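Local coordinates for capsid protein (Infectious hypodermal and hematopoietic necrosis virus, PDB 3N7X), which forms the icosahedral capsid of a shrimp-infecting brevidensovirus, 60 copies of its beta-barrel subunit assembling into the particle's shell, at residues 213-221 with 233-242. Residues are numbered along the deposited sequence; the frame is centred on the assembly and turned at random.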
loop_
_atom_site.group_PDB
_atom_site.type_symbol
_atom_site.label_atom_id
_atom_site.label_comp_id
_atom_site.label_asym_id
_atom_site.label_seq_id
_atom_site.Cartn_x
_atom_site.Cartn_y
_atom_site.Cartn_z
ATOM N N ILE A 213 31.936 79.578 -17.053
ATOM C CA ILE A 213 30.835 80.141 -17.800
ATOM C C ILE A 213 30.625 79.269 -19.025
ATOM O O ILE A 213 31.585 78.805 -19.639
ATOM C CB ILE A 213 31.142 81.589 -18.230
ATOM C CG1 ILE A 213 30.001 82.128 -19.093
ATOM C CG2 ILE A 213 32.461 81.642 -18.989
ATOM C CD1 ILE A 213 30.104 83.613 -19.376
ATOM N N HIS A 214 29.368 79.010 -19.352
ATOM C CA HIS A 214 29.046 78.213 -20.526
ATOM C C HIS A 214 28.395 79.166 -21.518
ATOM O O HIS A 214 27.409 79.831 -21.194
ATOM C CB HIS A 214 28.073 77.083 -20.183
ATOM C CG HIS A 214 28.629 76.065 -19.233
ATOM N ND1 HIS A 214 28.737 76.289 -17.875
ATOM C CD2 HIS A 214 29.102 74.813 -19.447
ATOM C CE1 HIS A 214 29.249 75.218 -17.294
ATOM N NE2 HIS A 214 29.479 74.308 -18.224
ATOM N N GLY A 215 28.954 79.244 -22.719
ATOM C CA GLY A 215 28.404 80.136 -23.719
ATOM C C GLY A 215 27.202 79.543 -24.423
ATOM O O GLY A 215 27.036 78.325 -24.466
ATOM N N ASP A 216 26.351 80.407 -24.966
ATOM C CA ASP A 216 25.177 79.955 -25.693
ATOM C C ASP A 216 25.687 79.391 -27.013
ATOM O O ASP A 216 26.487 80.030 -27.697
ATOM C CB ASP A 216 24.238 81.118 -25.967
ATOM C CG ASP A 216 22.902 80.658 -26.480
ATOM O OD1 ASP A 216 21.948 80.608 -25.674
ATOM O OD2 ASP A 216 22.808 80.325 -27.682
ATOM N N THR A 217 25.216 78.208 -27.383
ATOM C CA THR A 217 25.692 77.579 -28.605
ATOM C C THR A 217 24.706 77.470 -29.758
ATOM O O THR A 217 24.979 76.761 -30.730
ATOM C CB THR A 217 26.222 76.166 -28.307
ATOM O OG1 THR A 217 25.193 75.395 -27.671
ATOM C CG2 THR A 217 27.435 76.231 -27.399
ATOM N N ARG A 218 23.577 78.165 -29.680
ATOM C CA ARG A 218 22.599 78.080 -30.761
ATOM C C ARG A 218 23.074 78.755 -32.053
ATOM O O ARG A 218 22.625 78.390 -33.142
ATOM C CB ARG A 218 21.256 78.684 -30.327
ATOM C CG ARG A 218 21.138 80.197 -30.470
ATOM C CD ARG A 218 19.903 80.677 -29.734
ATOM N NE ARG A 218 20.041 80.427 -28.303
ATOM C CZ ARG A 218 19.033 80.169 -27.475
ATOM N NH1 ARG A 218 17.787 80.120 -27.926
ATOM N NH2 ARG A 218 19.277 79.957 -26.190
ATOM N N ASN A 219 23.978 79.726 -31.937
ATOM C CA ASN A 219 24.482 80.436 -33.112
ATOM C C ASN A 219 25.983 80.320 -33.313
ATOM O O ASN A 219 26.713 79.839 -32.446
ATOM C CB ASN A 219 24.174 81.934 -33.020
ATOM C CG ASN A 219 22.709 82.222 -32.827
ATOM O OD1 ASN A 219 21.859 81.685 -33.537
ATOM N ND2 ASN A 219 22.403 83.092 -31.874
ATOM N N TRP A 220 26.423 80.769 -34.485
ATOM C CA TRP A 220 27.835 80.840 -34.829
ATOM C C TRP A 220 28.069 82.353 -34.814
ATOM O O TRP A 220 27.182 83.123 -35.196
ATOM C CB TRP A 220 28.109 80.295 -36.235
ATOM C CG TRP A 220 28.086 78.798 -36.342
ATOM C CD1 TRP A 220 27.133 78.032 -36.952
ATOM C CD2 TRP A 220 29.061 77.884 -35.819
ATOM N NE1 TRP A 220 27.451 76.699 -36.840
ATOM C CE2 TRP A 220 28.629 76.577 -36.150
ATOM C CE3 TRP A 220 30.259 78.042 -35.103
ATOM C CZ2 TRP A 220 29.349 75.431 -35.790
ATOM C CZ3 TRP A 220 30.979 76.902 -34.743
ATOM C CH2 TRP A 220 30.519 75.611 -35.089
ATOM N N TYR A 221 29.242 82.782 -34.368
ATOM C CA TYR A 221 29.550 84.205 -34.306
ATOM C C TYR A 221 30.751 84.525 -35.175
ATOM O O TYR A 221 31.653 83.699 -35.327
ATOM C CB TYR A 221 29.804 84.606 -32.849
ATOM C CG TYR A 221 28.569 84.422 -31.992
ATOM C CD1 TYR A 221 27.663 85.467 -31.810
ATOM C CD2 TYR A 221 28.244 83.172 -31.458
ATOM C CE1 TYR A 221 26.457 85.273 -31.127
ATOM C CE2 TYR A 221 27.040 82.965 -30.776
ATOM C CZ TYR A 221 26.150 84.022 -30.619
ATOM O OH TYR A 221 24.946 83.826 -29.983
ATOM N N ILE A 233 31.635 86.418 -24.141
ATOM C CA ILE A 233 31.301 85.049 -24.489
ATOM C C ILE A 233 29.780 85.124 -24.646
ATOM O O ILE A 233 29.083 85.623 -23.762
ATOM C CB ILE A 233 31.688 84.094 -23.352
ATOM C CG1 ILE A 233 33.213 83.945 -23.325
ATOM C CG2 ILE A 233 30.994 82.756 -23.529
ATOM C CD1 ILE A 233 33.751 83.218 -22.111
ATOM N N PRO A 234 29.248 84.648 -25.779
ATOM C CA PRO A 234 27.806 84.685 -26.042
ATOM C C PRO A 234 26.889 84.323 -24.883
ATOM O O PRO A 234 26.876 83.189 -24.409
ATOM C CB PRO A 234 27.650 83.743 -27.232
ATOM C CG PRO A 234 28.928 83.955 -27.973
ATOM C CD PRO A 234 29.951 83.923 -26.853
ATOM N N LYS A 235 26.120 85.310 -24.441
ATOM C CA LYS A 235 25.160 85.151 -23.355
ATOM C C LYS A 235 24.022 86.115 -23.652
ATOM O O LYS A 235 24.251 87.184 -24.213
ATOM C CB LYS A 235 25.801 85.506 -22.013
ATOM C CG LYS A 235 26.576 84.372 -21.357
ATOM C CD LYS A 235 25.618 83.331 -20.802
ATOM C CE LYS A 235 26.328 82.307 -19.946
ATOM N NZ LYS A 235 25.374 81.292 -19.439
ATOM N N TRP A 236 22.802 85.745 -23.280
ATOM C CA TRP A 236 21.643 86.595 -23.532
ATOM C C TRP A 236 20.821 86.764 -22.266
ATOM O O TRP A 236 20.397 85.782 -21.669
ATOM C CB TRP A 236 20.781 85.975 -24.635
ATOM C CG TRP A 236 19.636 86.831 -25.075
ATOM C CD1 TRP A 236 18.440 87.007 -24.434
ATOM C CD2 TRP A 236 19.589 87.655 -26.245
ATOM N NE1 TRP A 236 17.651 87.892 -25.134
ATOM C CE2 TRP A 236 18.331 88.307 -26.249
ATOM C CE3 TRP A 236 20.489 87.911 -27.292
ATOM C CZ2 TRP A 236 17.949 89.200 -27.261
ATOM C CZ3 TRP A 236 20.108 88.802 -28.303
ATOM C CH2 TRP A 236 18.846 89.434 -28.276
ATOM N N GLY A 237 20.596 88.011 -21.858
ATOM C CA GLY A 237 19.820 88.262 -20.658
ATOM C C GLY A 237 19.965 89.680 -20.146
ATOM O O GLY A 237 21.041 90.275 -20.238
ATOM N N GLY A 238 18.878 90.226 -19.604
ATOM C CA GLY A 238 18.912 91.581 -19.086
ATOM C C GLY A 238 19.341 92.581 -20.143
ATOM O O GLY A 238 18.787 92.611 -21.242
ATOM N N GLN A 239 20.334 93.400 -19.814
ATOM C CA GLN A 239 20.833 94.407 -20.744
ATOM C C GLN A 239 21.763 93.773 -21.774
ATOM O O GLN A 239 22.038 94.363 -22.818
ATOM C CB GLN A 239 21.597 95.484 -19.981
ATOM C CG GLN A 239 22.934 95.008 -19.432
ATOM C CD GLN A 239 23.635 96.069 -18.600
ATOM O OE1 GLN A 239 23.776 97.218 -19.029
ATOM N NE2 GLN A 239 24.083 95.688 -17.407
ATOM N N ILE A 240 22.237 92.567 -21.474
ATOM C CA ILE A 240 23.156 91.856 -22.354
ATOM C C ILE A 240 22.489 91.192 -23.547
ATOM O O ILE A 240 21.542 90.425 -23.392
ATOM C CB ILE A 240 23.915 90.762 -21.590
ATOM C CG1 ILE A 240 24.581 91.356 -20.349
ATOM C CG2 ILE A 240 24.949 90.123 -22.506
ATOM C CD1 ILE A 240 25.549 92.481 -20.654
ATOM N N LYS A 241 23.007 91.471 -24.738
ATOM C CA LYS A 241 22.457 90.877 -25.948
ATOM C C LYS A 241 23.471 90.910 -27.086
ATOM O O LYS A 241 24.308 91.809 -27.150
ATOM C CB LYS A 241 21.207 91.636 -26.381
ATOM C CG LYS A 241 21.496 93.017 -26.938
ATOM C CD LYS A 241 20.214 93.676 -27.411
ATOM C CE LYS A 241 20.487 94.856 -28.335
ATOM N NZ LYS A 241 21.188 95.957 -27.641
ATOM N N TRP A 242 23.398 89.921 -27.975
ATOM C CA TRP A 242 24.285 89.875 -29.131
ATOM C C TRP A 242 23.491 90.448 -30.298
ATOM O O TRP A 242 22.296 90.707 -30.155
ATOM C CB TRP A 242 24.740 88.441 -29.420
ATOM C CG TRP A 242 23.644 87.426 -29.568
ATOM C CD1 TRP A 242 22.723 87.345 -30.575
ATOM C CD2 TRP A 242 23.382 86.315 -28.697
ATOM N NE1 TRP A 242 21.908 86.250 -30.387
ATOM C CE2 TRP A 242 22.290 85.601 -29.243
ATOM C CE3 TRP A 242 23.965 85.853 -27.506
ATOM C CZ2 TRP A 242 21.769 84.450 -28.642
ATOM C CZ3 TRP A 242 23.447 84.707 -26.907
ATOM C CH2 TRP A 242 22.358 84.019 -27.478
HETATM O O HOH W 1 27.173 79.727 -17.603
#
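I233 meets the end of strand 208-214 and the residue after it with two branches: CD1 lies 3.7 Å from CG2 of I213, and CG2 rests against the alpha carbon of G215. The carbonyl O of P234 takes a nearly straight hydrogen bond (171°) from N of D216, 2.9 Å away. The proline ring packs over one face of Y221 in a CH-pi contact, CG standing 3.7 Å from the ring centroid. K235 folds back through a bend at chi2 (-73°) and lays its methylene chain along I213; NZ and the backbone N of H214 both donate to one water, which lies 2.9 Å from that N. Segment 233-242 lies in the long connection between strands 220-221 and 264-268, consistent with the long loops that join the strands of the jelly-roll barrel in parvovirus capsid proteins. The chain next reverses at the type II' turn G237-I240, whose tip, G238 and Q239, hydrogen-bonds to a neighbouring subunit. It brings back W242, sandwiched between W236 and Y221, whose OH stands 3.1 Å above the indole plane; the edge of the Y221 ring points at the face of the W242 five-membered ring in a T-shaped pair (planes at 72°). N219 ND2 donates to that OH (3.3 Å) and, like W242 NE1, to O of V251. At the far rim of the indole, CH2 touches CG of D216, 3.5 Å away, while a two-bond salt bridge holds the D216 carboxylate, OD1 by NH2 and OD2 by NE of R218; OD2 also accepts from N of R218, closing an Asx turn.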